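Local coordinates for protein aminotransferase, class III (Deinococcus radiodurans, PDB 3I4J) that probably catalyses amino-group transfer with pyridoxal phosphate as cofactor, at residues 12-17 and 24-29; 51-56 and 309-314; 335-340 and 344-349. The protein carries 1 engineered substitution. All blocks are in the same frame, centred on the assembly; numbering follows the deposited sequence.

Contacts 1, 2 and 3 hold different elements of the chain, and none touches another. Contact 1 is partly buried: neighbouring strands of the N-terminal hairpin meet through backbone hydrogen bonds, and the second subunit carries the sheet onward. Contact 2 lies at the surface, where one salt bridge spans two helices far apart in sequence; helix 48-60 also packs on the second subunit. Contact 3 is likewise a surface contact, but a van der Waals one, a glutamine side chain against a valine, between a helix end and the strand after it, away from the subunit interface. Helix 300-315 of contact 2 is followed directly by helix 318-339 of contact 3, yet the two contacts have centres about 36 Å apart.

Contact 1: 12-17 and 24-29; sequences YPVAVR and YDDAGR
A classic beta bulge in an antiparallel hairpin brings Val16 and Arg17 together opposite Tyr24. Val16 N gives Tyr24 O a nearly straight bond of 2.9 Å (176° at the hydrogen), in the carbonyl plane; Arg17 N reaches the same oxygen weakly, at 3.3 Å. Tyr24 N answers to Arg17 O at 2.8 Å, and this oxygen also lies at the edge of the Tyr24 ring, in its plane. The methylenes of Arg17 pass by CD2 of the Tyr24 ring, with Arg17 CG 4.0 Å from it. Ala15 and Asp25 form the next, non-hydrogen-bonded pair, and the strand pairing ends as Asp26 N bonds to Val14 O. The valines suit a strand whose flanks are partly covered: Val16 CG1 rests on Asp26 CB at 3.7 Å, and the carboxylate of Asp26 crosses over Val14, Asp26 OD2 lying 3.5 Å from Val14 CB. On the far side, Val14 and Ala15 pair in parallel with a strand of the second subunit, extending the sheet across the dimer. Asp25 begins an Asx turn. With CG between its backbone N and carbonyl carbon (chi1 63°), OD1 accepts from Ala27 N and Arg29 N on opposite faces of the carboxylate, while OD2 bonds to the Tyr31 hydroxyl. Put in its place, an alanine would lack both oxygens and is likely to leave the amides of Ala27 and Arg29 and the Tyr31 hydroxyl without that acceptor, freeing the turn to flex. Gly28 takes a backbone with positive phi (82°), in which a beta-carbon would press on the preceding carbonyl oxygen.

Contact 2: 51-56 and 309-314; sequences GERMAA and VLDIVE
An interhelical salt bridge joins Arg53, on helix 48-60, to Asp311, on helix 300-315, two helices separated by some 250 residues of chain. The backbones stay well apart, the nearest CA atoms, those of Arg53 and Val309, being 9.6 Å from each other, and a long side chain is needed to cover the distance. Arg53 supplies it. Its beta-carbon is directed at the other helix, and although its chain bends at chi2 and chi3 (-73° and -76°), the guanidinium still arrives end-on. Both terminal nitrogens close on a single oxygen: Arg53 NH1 bonds to Asp311 OD2 at 2.8 Å, and Arg53 NH2 bonds to the same OD2 at 3.0 Å. The oxygen lies in the guanidinium plane, in the fork between the two nitrogens, and is approached nearly along its own C-O axis. The two flat groups are close to coplanar, 27° apart, while the side chains as a whole cross at about a right angle. On the way, the Arg53 side chain touches Leu307 and Ser308, so helix 300-315 also meets part of its length. The aspartate is short and keeps its charge near its own helix; its other oxygen, OD1, forms a salt bridge with Arg80 of helix 72-84, which Glu314 also engages. Helix 48-60 packs in turn on the second subunit, where Glu52 meets Ala55 of that chain. Two arginines thus share one carboxylate, one at each oxygen, an arrangement that probably favours the ionised carboxylate and ties helix 300-315 to helices 48-60 and 72-84, while the double grip on OD2 is likely to hold the end of the Arg53 guanidinium on that oxygen.

Contact 3: 335-340 and 344-349; sequences ALQARF and MQVRGT
Met344 opens the second segment where the chain has just turned back from helix 318-339, and its CA lies 8.2 Å from that of Gln337, the nearest such pair. Its side chain is directed away from the helix and lies against Val356, so Met344 adds little to the contact. Gln345, also directed away, joins Met344 opposite Val356 in a classic beta bulge; a long polar side chain suits this exposed side of the strand. Val346 points the other way, toward the helix, and carries the contact. Its CG1 sits between the backbone N and the carbonyl carbon (chi1 57°), which turns this methyl to the amide end of Gln337: Val346 CG1 is 3.7 Å from Gln337 CD. Gln337 reaches across with its chain extended beyond CG, and the two side chains meet obliquely. The short branched valine fills in beneath the helix, where it also touches Leu330, Leu333 and Gln334. The layout is a helix laid over an antiparallel sheet, as in the C-terminal part of the small domain of fold type I aminotransferases: the axes of helix 335-339 and strand 344-349 run nearly antiparallel (167°), 9.7 Å apart at closest approach, and strand 343-349 is bordered by 352-357. Arg347 leaves from the far face of the strand, and its charge is met by Asp204, with the Ala205 carbonyl as a further acceptor. At the end of the segment the side chain of Thr349 touches Cys240 and Arg248, well away from 335-340.

Contact 1: 12-17 and 24-29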
ATOM      1  N   TYR C  12      -5.399  17.917  14.907  1.00 33.70           N
ATOM      2  CA  TYR C  12      -4.900  16.556  15.062  1.00 32.76           C
ATOM      3  C   TYR C  12      -3.851  16.492  16.163  1.00 31.94           C
ATOM      4  O   TYR C  12      -2.792  17.107  16.057  1.00 33.52           O
ATOM      5  CB  TYR C  12      -4.293  16.066  13.743  1.00 31.28           C
ATOM      6  CG  TYR C  12      -5.333  15.720  12.706  1.00 30.47           C
ATOM      7  CD1 TYR C  12      -5.974  14.480  12.721  1.00 31.12           C
ATOM      8  CD2 TYR C  12      -5.729  16.654  11.755  1.00 28.92           C
ATOM      9  CE1 TYR C  12      -6.994  14.183  11.816  1.00 30.74           C
ATOM     10  CE2 TYR C  12      -6.744  16.372  10.852  1.00 29.38           C
ATOM     11  CZ  TYR C  12      -7.377  15.137  10.889  1.00 30.44           C
ATOM     12  OH  TYR C  12      -8.413  14.881  10.022  1.00 31.39           O
ATOM     13  N   PRO C  13      -4.142  15.761  17.248  1.00 30.41           N
ATOM     14  CA  PRO C  13      -3.163  15.659  18.335  1.00 29.30           C
ATOM     15  C   PRO C  13      -1.922  14.954  17.796  1.00 27.97           C
ATOM     16  O   PRO C  13      -2.031  14.087  16.926  1.00 27.60           O
ATOM     17  CB  PRO C  13      -3.891  14.816  19.376  1.00 30.19           C
ATOM     18  CG  PRO C  13      -5.335  15.142  19.128  1.00 31.49           C
ATOM     19  CD  PRO C  13      -5.412  15.119  17.625  1.00 30.00           C
ATOM     20  N   VAL C  14      -0.752  15.321  18.306  1.00 24.88           N
ATOM     21  CA  VAL C  14       0.489  14.702  17.856  1.00 23.74           C
ATOM     22  C   VAL C  14       0.918  13.592  18.807  1.00 23.35           C
ATOM     23  O   VAL C  14       1.321  13.851  19.943  1.00 21.89           O
ATOM     24  CB  VAL C  14       1.626  15.740  17.751  1.00 23.39           C
ATOM     25  CG1 VAL C  14       2.916  15.062  17.291  1.00 23.67           C
ATOM     26  CG2 VAL C  14       1.231  16.841  16.777  1.00 25.42           C
ATOM     27  N   ALA C  15       0.810  12.350  18.343  1.00 20.14           N
ATOM     28  CA  ALA C  15       1.192  11.206  19.155  1.00 21.62           C
ATOM     29  C   ALA C  15       2.711  11.124  19.246  1.00 21.46           C
ATOM     30  O   ALA C  15       3.415  11.393  18.274  1.00 20.82           O
ATOM     31  CB  ALA C  15       0.633   9.921  18.545  1.00 20.87           C
ATOM     32  N   VAL C  16       3.217  10.755  20.417  1.00 21.14           N
ATOM     33  CA  VAL C  16       4.657  10.636  20.596  1.00 21.94           C
ATOM     34  C   VAL C  16       5.038   9.262  21.127  1.00 19.88           C
ATOM     35  O   VAL C  16       6.176   8.825  20.976  1.00 22.05           O
ATOM     36  CB  VAL C  16       5.198  11.715  21.571  1.00 21.81           C
ATOM     37  CG1 VAL C  16       4.973  13.105  20.983  1.00 23.58           C
ATOM     38  CG2 VAL C  16       4.496  11.600  22.915  1.00 22.40           C
ATOM     39  N   ARG C  17       4.082   8.569  21.736  1.00 21.29           N
ATOM     40  CA  ARG C  17       4.379   7.259  22.296  1.00 20.84           C
ATOM     41  C   ARG C  17       3.175   6.321  22.401  1.00 21.46           C
ATOM     42  O   ARG C  17       2.043   6.759  22.583  1.00 21.52           O
ATOM     43  CB  ARG C  17       5.004   7.444  23.685  1.00 23.87           C
ATOM     44  CG  ARG C  17       5.223   6.167  24.469  1.00 26.54           C
ATOM     45  CD  ARG C  17       5.814   6.486  25.841  1.00 29.30           C
ATOM     46  NE  ARG C  17       7.109   7.152  25.727  1.00 28.92           N
ATOM     47  CZ  ARG C  17       8.248   6.538  25.424  1.00 30.83           C
ATOM     48  NH1 ARG C  17       8.268   5.227  25.208  1.00 32.73           N
ATOM     49  NH2 ARG C  17       9.369   7.236  25.326  1.00 31.95           N
ATOM     50  N   TYR C  24       0.047   8.197  23.899  1.00 23.02           N
ATOM     51  CA  TYR C  24       0.363   9.448  24.589  1.00 23.05           C
ATOM     52  C   TYR C  24       0.659  10.533  23.558  1.00 22.92           C
ATOM     53  O   TYR C  24       1.367  10.272  22.584  1.00 22.14           O
ATOM     54  CB  TYR C  24       1.604   9.265  25.477  1.00 24.82           C
ATOM     55  CG  TYR C  24       1.507   8.155  26.504  1.00 26.93           C
ATOM     56  CD1 TYR C  24       1.252   8.439  27.849  1.00 27.64           C
ATOM     57  CD2 TYR C  24       1.670   6.821  26.133  1.00 26.03           C
ATOM     58  CE1 TYR C  24       1.163   7.417  28.796  1.00 27.69           C
ATOM     59  CE2 TYR C  24       1.580   5.793  27.072  1.00 28.15           C
ATOM     60  CZ  TYR C  24       1.324   6.100  28.400  1.00 29.15           C
ATOM     61  OH  TYR C  24       1.204   5.081  29.321  1.00 32.14           O
ATOM     62  N   ASP C  25       0.122  11.738  23.745  1.00 22.84           N
ATOM     63  CA  ASP C  25       0.406  12.810  22.790  1.00 21.99           C
ATOM     64  C   ASP C  25       1.442  13.795  23.332  1.00 23.00           C
ATOM     65  O   ASP C  25       1.911  13.648  24.468  1.00 21.98           O
ATOM     66  CB  ASP C  25      -0.876  13.536  22.335  1.00 22.57           C
ATOM     67  CG  ASP C  25      -1.608  14.262  23.461  1.00 23.78           C
ATOM     68  OD1 ASP C  25      -1.007  14.542  24.519  1.00 25.04           O
ATOM     69  OD2 ASP C  25      -2.803  14.573  23.259  1.00 25.23           O
ATOM     70  N   ASP C  26       1.805  14.797  22.533  1.00 23.70           N
ATOM     71  CA  ASP C  26       2.832  15.739  22.966  1.00 26.39           C
ATOM     72  C   ASP C  26       2.364  16.775  23.971  1.00 28.99           C
ATOM     73  O   ASP C  26       2.963  17.849  24.110  1.00 28.17           O
ATOM     74  CB  ASP C  26       3.506  16.412  21.758  1.00 25.99           C
ATOM     75  CG  ASP C  26       2.585  17.344  21.003  1.00 26.83           C
ATOM     76  OD1 ASP C  26       1.410  17.490  21.392  1.00 27.35           O
ATOM     77  OD2 ASP C  26       3.054  17.939  20.009  1.00 27.21           O
ATOM     78  N   ALA C  27       1.288  16.428  24.671  1.00 29.90           N
ATOM     79  CA  ALA C  27       0.711  17.258  25.720  1.00 32.55           C
ATOM     80  C   ALA C  27       0.666  16.395  26.982  1.00 32.67           C
ATOM     81  O   ALA C  27       0.176  16.812  28.028  1.00 35.53           O
ATOM     82  CB  ALA C  27      -0.690  17.708  25.333  1.00 33.78           C
ATOM     83  N   GLY C  28       1.193  15.183  26.880  1.00 34.15           N
ATOM     84  CA  GLY C  28       1.197  14.297  28.028  1.00 35.15           C
ATOM     85  C   GLY C  28      -0.119  13.570  28.237  1.00 36.28           C
ATOM     86  O   GLY C  28      -0.219  12.726  29.133  1.00 37.42           O
ATOM     87  N   ARG C  29      -1.127  13.901  27.429  1.00 34.35           N
ATOM     88  CA  ARG C  29      -2.433  13.251  27.527  1.00 32.92           C
ATOM     89  C   ARG C  29      -2.296  11.771  27.205  1.00 31.03           C
ATOM     90  O   ARG C  29      -1.521  11.387  26.322  1.00 29.01           O
ATOM     91  CB  ARG C  29      -3.438  13.868  26.552  1.00 33.08           C
ATOM     92  CG  ARG C  29      -3.886  15.283  26.882  1.00 36.74           C
ATOM     93  CD  ARG C  29      -5.125  15.633  26.075  1.00 38.15           C
ATOM     94  NE  ARG C  29      -6.203  14.683  26.339  1.00 40.89           N
ATOM     95  CZ  ARG C  29      -7.336  14.611  25.645  1.00 42.20           C
ATOM     96  NH1 ARG C  29      -7.553  15.439  24.630  1.00 43.83           N
ATOM     97  NH2 ARG C  29      -8.251  13.705  25.963  1.00 42.45           N
TER

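Contact 2: 51-56 and 309-314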
ATOM      1  N   GLY C  51      10.174  -4.763  16.776  1.00 22.77           N
ATOM      2  CA  GLY C  51      11.141  -3.799  16.282  1.00 23.30           C
ATOM      3  C   GLY C  51      12.502  -4.427  16.043  1.00 24.40           C
ATOM      4  O   GLY C  51      13.148  -4.166  15.024  1.00 22.73           O
ATOM      5  N   GLU C  52      12.940  -5.267  16.976  1.00 25.73           N
ATOM      6  CA  GLU C  52      14.239  -5.925  16.848  1.00 28.61           C
ATOM      7  C   GLU C  52      14.266  -6.842  15.630  1.00 27.41           C
ATOM      8  O   GLU C  52      15.270  -6.922  14.927  1.00 26.39           O
ATOM      9  CB  GLU C  52      14.560  -6.746  18.104  1.00 31.54           C
ATOM     10  CG  GLU C  52      14.467  -5.973  19.402  1.00 39.69           C
ATOM     11  CD  GLU C  52      15.310  -4.715  19.402  1.00 43.08           C
ATOM     12  OE1 GLU C  52      16.551  -4.825  19.292  1.00 44.43           O
ATOM     13  OE2 GLU C  52      14.725  -3.613  19.516  1.00 46.70           O
ATOM     14  N   ARG C  53      13.156  -7.534  15.390  1.00 26.27           N
ATOM     15  CA  ARG C  53      13.052  -8.446  14.255  1.00 26.84           C
ATOM     16  C   ARG C  53      13.098  -7.681  12.932  1.00 25.44           C
ATOM     17  O   ARG C  53      13.672  -8.159  11.951  1.00 24.66           O
ATOM     18  CB  ARG C  53      11.752  -9.252  14.352  1.00 29.96           C
ATOM     19  CG  ARG C  53      11.710 -10.208  15.544  1.00 34.05           C
ATOM     20  CD  ARG C  53      12.625 -11.410  15.320  1.00 36.93           C
ATOM     21  NE  ARG C  53      12.044 -12.366  14.379  1.00 40.64           N
ATOM     22  CZ  ARG C  53      11.044 -13.195  14.676  1.00 41.03           C
ATOM     23  NH1 ARG C  53      10.513 -13.189  15.892  1.00 43.10           N
ATOM     24  NH2 ARG C  53      10.569 -14.026  13.758  1.00 38.87           N
ATOM     25  N   MET C  54      12.497  -6.495  12.910  1.00 22.90           N
ATOM     26  CA  MET C  54      12.493  -5.682  11.701  1.00 21.38           C
ATOM     27  C   MET C  54      13.908  -5.160  11.455  1.00 21.37           C
ATOM     28  O   MET C  54      14.382  -5.139  10.324  1.00 20.14           O
ATOM     29  CB  MET C  54      11.506  -4.516  11.841  1.00 19.83           C
ATOM     30  CG  MET C  54      10.038  -4.948  11.972  1.00 21.24           C
ATOM     31  SD  MET C  54       8.849  -3.557  12.092  1.00 15.67           S
ATOM     32  CE  MET C  54       9.564  -2.614  13.374  1.00 28.17           C
ATOM     33  N   ALA C  55      14.578  -4.754  12.529  1.00 20.79           N
ATOM     34  CA  ALA C  55      15.946  -4.247  12.431  1.00 22.77           C
ATOM     35  C   ALA C  55      16.876  -5.328  11.889  1.00 22.31           C
ATOM     36  O   ALA C  55      17.719  -5.072  11.026  1.00 23.23           O
ATOM     37  CB  ALA C  55      16.428  -3.783  13.805  1.00 22.57           C
ATOM     38  N   ALA C  56      16.723  -6.547  12.396  1.00 22.62           N
ATOM     39  CA  ALA C  56      17.557  -7.651  11.941  1.00 23.96           C
ATOM     40  C   ALA C  56      17.338  -7.930  10.453  1.00 23.82           C
ATOM     41  O   ALA C  56      18.290  -8.196   9.719  1.00 25.60           O
ATOM     42  CB  ALA C  56      17.265  -8.906  12.765  1.00 23.45           C
ATOM     43  N   VAL C 309       5.061 -10.766  14.725  1.00 20.46           N
ATOM     44  CA  VAL C 309       3.737 -10.565  15.301  1.00 21.45           C
ATOM     45  C   VAL C 309       3.056 -11.923  15.480  1.00 21.67           C
ATOM     46  O   VAL C 309       2.414 -12.172  16.495  1.00 22.11           O
ATOM     47  CB  VAL C 309       2.866  -9.657  14.397  1.00 21.77           C
ATOM     48  CG1 VAL C 309       1.404  -9.708  14.839  1.00 21.71           C
ATOM     49  CG2 VAL C 309       3.380  -8.216  14.471  1.00 21.44           C
ATOM     50  N   LEU C 310       3.210 -12.803  14.496  1.00 21.20           N
ATOM     51  CA  LEU C 310       2.615 -14.131  14.580  1.00 23.90           C
ATOM     52  C   LEU C 310       3.198 -14.913  15.761  1.00 24.79           C
ATOM     53  O   LEU C 310       2.462 -15.597  16.478  1.00 24.67           O
ATOM     54  CB  LEU C 310       2.833 -14.896  13.274  1.00 23.27           C
ATOM     55  CG  LEU C 310       2.233 -16.305  13.203  1.00 23.73           C
ATOM     56  CD1 LEU C 310       0.724 -16.255  13.452  1.00 23.75           C
ATOM     57  CD2 LEU C 310       2.539 -16.915  11.844  1.00 23.65           C
ATOM     58  N   ASP C 311       4.511 -14.814  15.968  1.00 25.46           N
ATOM     59  CA  ASP C 311       5.152 -15.507  17.089  1.00 26.67           C
ATOM     60  C   ASP C 311       4.481 -15.109  18.400  1.00 26.61           C
ATOM     61  O   ASP C 311       4.226 -15.947  19.266  1.00 27.06           O
ATOM     62  CB  ASP C 311       6.644 -15.148  17.200  1.00 27.58           C
ATOM     63  CG  ASP C 311       7.488 -15.735  16.084  1.00 29.37           C
ATOM     64  OD1 ASP C 311       7.173 -16.836  15.595  1.00 31.45           O
ATOM     65  OD2 ASP C 311       8.492 -15.098  15.711  1.00 33.02           O
ATOM     66  N   ILE C 312       4.211 -13.814  18.537  1.00 25.14           N
ATOM     67  CA  ILE C 312       3.582 -13.264  19.730  1.00 24.84           C
ATOM     68  C   ILE C 312       2.126 -13.710  19.875  1.00 26.11           C
ATOM     69  O   ILE C 312       1.692 -14.104  20.963  1.00 24.00           O
ATOM     70  CB  ILE C 312       3.660 -11.725  19.695  1.00 24.05           C
ATOM     71  CG1 ILE C 312       5.129 -11.296  19.776  1.00 25.45           C
ATOM     72  CG2 ILE C 312       2.848 -11.123  20.831  1.00 23.92           C
ATOM     73  CD1 ILE C 312       5.359  -9.811  19.550  1.00 25.34           C
ATOM     74  N   VAL C 313       1.380 -13.647  18.777  1.00 24.67           N
ATOM     75  CA  VAL C 313      -0.021 -14.050  18.776  1.00 24.05           C
ATOM     76  C   VAL C 313      -0.156 -15.497  19.249  1.00 25.64           C
ATOM     77  O   VAL C 313      -1.058 -15.825  20.019  1.00 24.50           O
ATOM     78  CB  VAL C 313      -0.628 -13.898  17.357  1.00 23.98           C
ATOM     79  CG1 VAL C 313      -2.008 -14.550  17.289  1.00 24.28           C
ATOM     80  CG2 VAL C 313      -0.721 -12.416  16.995  1.00 22.80           C
ATOM     81  N   GLU C 314       0.751 -16.356  18.793  1.00 25.95           N
ATOM     82  CA  GLU C 314       0.723 -17.764  19.179  1.00 26.60           C
ATOM     83  C   GLU C 314       1.257 -17.979  20.598  1.00 27.04           C
ATOM     84  O   GLU C 314       0.615 -18.636  21.420  1.00 27.57           O
ATOM     85  CB  GLU C 314       1.538 -18.600  18.186  1.00 26.54           C
ATOM     86  CG  GLU C 314       1.026 -18.525  16.757  1.00 28.60           C
ATOM     87  CD  GLU C 314       1.781 -19.434  15.805  1.00 30.40           C
ATOM     88  OE1 GLU C 314       3.031 -19.394  15.796  1.00 32.07           O
ATOM     89  OE2 GLU C 314       1.124 -20.178  15.054  1.00 28.31           O
TER

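Contact 3: 335-340 and 344-349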
ATOM      1  N   ALA C 335     -24.380  -4.581  30.159  1.00 26.81           N
ATOM      2  CA  ALA C 335     -24.701  -4.038  31.473  1.00 27.40           C
ATOM      3  C   ALA C 335     -24.992  -2.540  31.382  1.00 28.14           C
ATOM      4  O   ALA C 335     -25.816  -2.011  32.132  1.00 28.67           O
ATOM      5  CB  ALA C 335     -23.550  -4.294  32.437  1.00 27.78           C
ATOM      6  N   LEU C 336     -24.321  -1.857  30.459  1.00 27.58           N
ATOM      7  CA  LEU C 336     -24.518  -0.421  30.282  1.00 27.57           C
ATOM      8  C   LEU C 336     -25.872  -0.056  29.673  1.00 27.50           C
ATOM      9  O   LEU C 336     -26.345   1.065  29.845  1.00 26.52           O
ATOM     10  CB  LEU C 336     -23.398   0.171  29.417  1.00 26.68           C
ATOM     11  CG  LEU C 336     -22.033   0.372  30.081  1.00 28.86           C
ATOM     12  CD1 LEU C 336     -21.005   0.783  29.037  1.00 27.79           C
ATOM     13  CD2 LEU C 336     -22.147   1.430  31.170  1.00 26.86           C
ATOM     14  N   GLN C 337     -26.497  -0.994  28.965  1.00 26.46           N
ATOM     15  CA  GLN C 337     -27.791  -0.719  28.335  1.00 28.09           C
ATOM     16  C   GLN C 337     -28.879  -0.325  29.331  1.00 28.86           C
ATOM     17  O   GLN C 337     -29.775   0.451  29.000  1.00 28.35           O
ATOM     18  CB  GLN C 337     -28.283  -1.928  27.537  1.00 26.30           C
ATOM     19  CG  GLN C 337     -27.411  -2.334  26.370  1.00 28.52           C
ATOM     20  CD  GLN C 337     -28.093  -3.370  25.495  1.00 29.23           C
ATOM     21  OE1 GLN C 337     -28.905  -3.037  24.629  1.00 30.82           O
ATOM     22  NE2 GLN C 337     -27.782  -4.635  25.733  1.00 29.04           N
ATOM     23  N   ALA C 338     -28.809  -0.872  30.539  1.00 30.70           N
ATOM     24  CA  ALA C 338     -29.794  -0.572  31.572  1.00 30.55           C
ATOM     25  C   ALA C 338     -29.778   0.915  31.891  1.00 31.51           C
ATOM     26  O   ALA C 338     -30.823   1.545  32.060  1.00 31.27           O
ATOM     27  CB  ALA C 338     -29.488  -1.377  32.829  1.00 32.62           C
ATOM     28  N   ARG C 339     -28.574   1.465  31.969  1.00 30.87           N
ATOM     29  CA  ARG C 339     -28.373   2.872  32.270  1.00 30.51           C
ATOM     30  C   ARG C 339     -28.577   3.722  31.020  1.00 29.17           C
ATOM     31  O   ARG C 339     -29.065   4.856  31.093  1.00 27.90           O
ATOM     32  CB  ARG C 339     -26.955   3.044  32.826  1.00 32.37           C
ATOM     33  CG  ARG C 339     -26.502   4.455  33.144  1.00 36.04           C
ATOM     34  CD  ARG C 339     -25.234   4.359  33.989  1.00 38.67           C
ATOM     35  NE  ARG C 339     -24.384   5.544  33.945  1.00 43.18           N
ATOM     36  CZ  ARG C 339     -24.769   6.769  34.282  1.00 44.33           C
ATOM     37  NH1 ARG C 339     -26.013   6.996  34.691  1.00 45.50           N
ATOM     38  NH2 ARG C 339     -23.897   7.767  34.226  1.00 44.18           N
ATOM     39  N   PHE C 340     -28.218   3.165  29.868  1.00 27.94           N
ATOM     40  CA  PHE C 340     -28.349   3.882  28.605  1.00 28.14           C
ATOM     41  C   PHE C 340     -29.150   3.096  27.579  1.00 26.92           C
ATOM     42  O   PHE C 340     -28.587   2.479  26.671  1.00 25.66           O
ATOM     43  CB  PHE C 340     -26.961   4.199  28.051  1.00 28.98           C
ATOM     44  CG  PHE C 340     -26.130   5.040  28.972  1.00 29.86           C
ATOM     45  CD1 PHE C 340     -26.411   6.392  29.143  1.00 31.30           C
ATOM     46  CD2 PHE C 340     -25.102   4.470  29.714  1.00 29.63           C
ATOM     47  CE1 PHE C 340     -25.680   7.165  30.042  1.00 31.94           C
ATOM     48  CE2 PHE C 340     -24.364   5.235  30.618  1.00 30.21           C
ATOM     49  CZ  PHE C 340     -24.655   6.584  30.780  1.00 30.18           C
ATOM     50  N   MET C 344     -29.486   0.816  21.322  1.00 28.32           N
ATOM     51  CA  MET C 344     -30.474  -0.025  20.635  1.00 30.67           C
ATOM     52  C   MET C 344     -30.093  -1.496  20.573  1.00 31.62           C
ATOM     53  O   MET C 344     -30.945  -2.379  20.695  1.00 32.63           O
ATOM     54  CB  MET C 344     -30.683   0.482  19.201  1.00 33.00           C
ATOM     55  CG  MET C 344     -31.082   1.949  19.085  1.00 33.40           C
ATOM     56  SD  MET C 344     -32.839   2.254  19.341  1.00 31.87           S
ATOM     57  CE  MET C 344     -33.336   2.652  17.705  1.00 36.87           C
ATOM     58  N   GLN C 345     -28.809  -1.759  20.362  1.00 31.06           N
ATOM     59  CA  GLN C 345     -28.324  -3.124  20.267  1.00 30.93           C
ATOM     60  C   GLN C 345     -26.831  -3.187  20.550  1.00 30.36           C
ATOM     61  O   GLN C 345     -26.085  -2.265  20.215  1.00 28.19           O
ATOM     62  CB  GLN C 345     -28.617  -3.680  18.869  1.00 33.89           C
ATOM     63  CG  GLN C 345     -28.140  -5.105  18.636  1.00 37.11           C
ATOM     64  CD  GLN C 345     -28.699  -5.699  17.355  1.00 39.64           C
ATOM     65  OE1 GLN C 345     -28.643  -5.078  16.291  1.00 40.03           O
ATOM     66  NE2 GLN C 345     -29.238  -6.909  17.449  1.00 41.43           N
ATOM     67  N   VAL C 346     -26.413  -4.274  21.188  1.00 28.41           N
ATOM     68  CA  VAL C 346     -25.012  -4.500  21.517  1.00 29.91           C
ATOM     69  C   VAL C 346     -24.640  -5.864  20.953  1.00 28.25           C
ATOM     70  O   VAL C 346     -25.375  -6.837  21.131  1.00 29.08           O
ATOM     71  CB  VAL C 346     -24.778  -4.480  23.044  1.00 31.41           C
ATOM     72  CG1 VAL C 346     -25.657  -5.513  23.724  1.00 35.10           C
ATOM     73  CG2 VAL C 346     -23.312  -4.756  23.348  1.00 35.34           C
ATOM     74  N   ARG C 347     -23.501  -5.933  20.273  1.00 27.58           N
ATOM     75  CA  ARG C 347     -23.058  -7.176  19.656  1.00 27.05           C
ATOM     76  C   ARG C 347     -21.559  -7.370  19.781  1.00 25.39           C
ATOM     77  O   ARG C 347     -20.808  -6.406  19.900  1.00 23.29           O
ATOM     78  CB  ARG C 347     -23.423  -7.173  18.169  1.00 28.82           C
ATOM     79  CG  ARG C 347     -24.889  -6.935  17.896  1.00 34.66           C
ATOM     80  CD  ARG C 347     -25.204  -6.920  16.411  1.00 35.47           C
ATOM     81  NE  ARG C 347     -24.515  -5.856  15.688  1.00 36.13           N
ATOM     82  CZ  ARG C 347     -25.046  -5.190  14.665  1.00 34.60           C
ATOM     83  NH1 ARG C 347     -26.274  -5.474  14.254  1.00 36.54           N
ATOM     84  NH2 ARG C 347     -24.348  -4.249  14.045  1.00 32.62           N
ATOM     85  N   GLY C 348     -21.126  -8.624  19.735  1.00 23.50           N
ATOM     86  CA  GLY C 348     -19.707  -8.900  19.818  1.00 22.06           C
ATOM     87  C   GLY C 348     -19.323 -10.333  19.520  1.00 22.64           C
ATOM     88  O   GLY C 348     -20.030 -11.271  19.892  1.00 22.46           O
ATOM     89  N   THR C 349     -18.211 -10.495  18.813  1.00 20.84           N
ATOM     90  CA  THR C 349     -17.667 -11.807  18.488  1.00 21.86           C
ATOM     91  C   THR C 349     -16.185 -11.621  18.793  1.00 22.82           C
ATOM     92  O   THR C 349     -15.487 -10.921  18.065  1.00 19.70           O
ATOM     93  CB  THR C 349     -17.849 -12.168  16.988  1.00 22.51           C
ATOM     94  OG1 THR C 349     -19.242 -12.171  16.652  1.00 23.31           O
ATOM     95  CG2 THR C 349     -17.299 -13.555  16.716  1.00 22.46           C
TER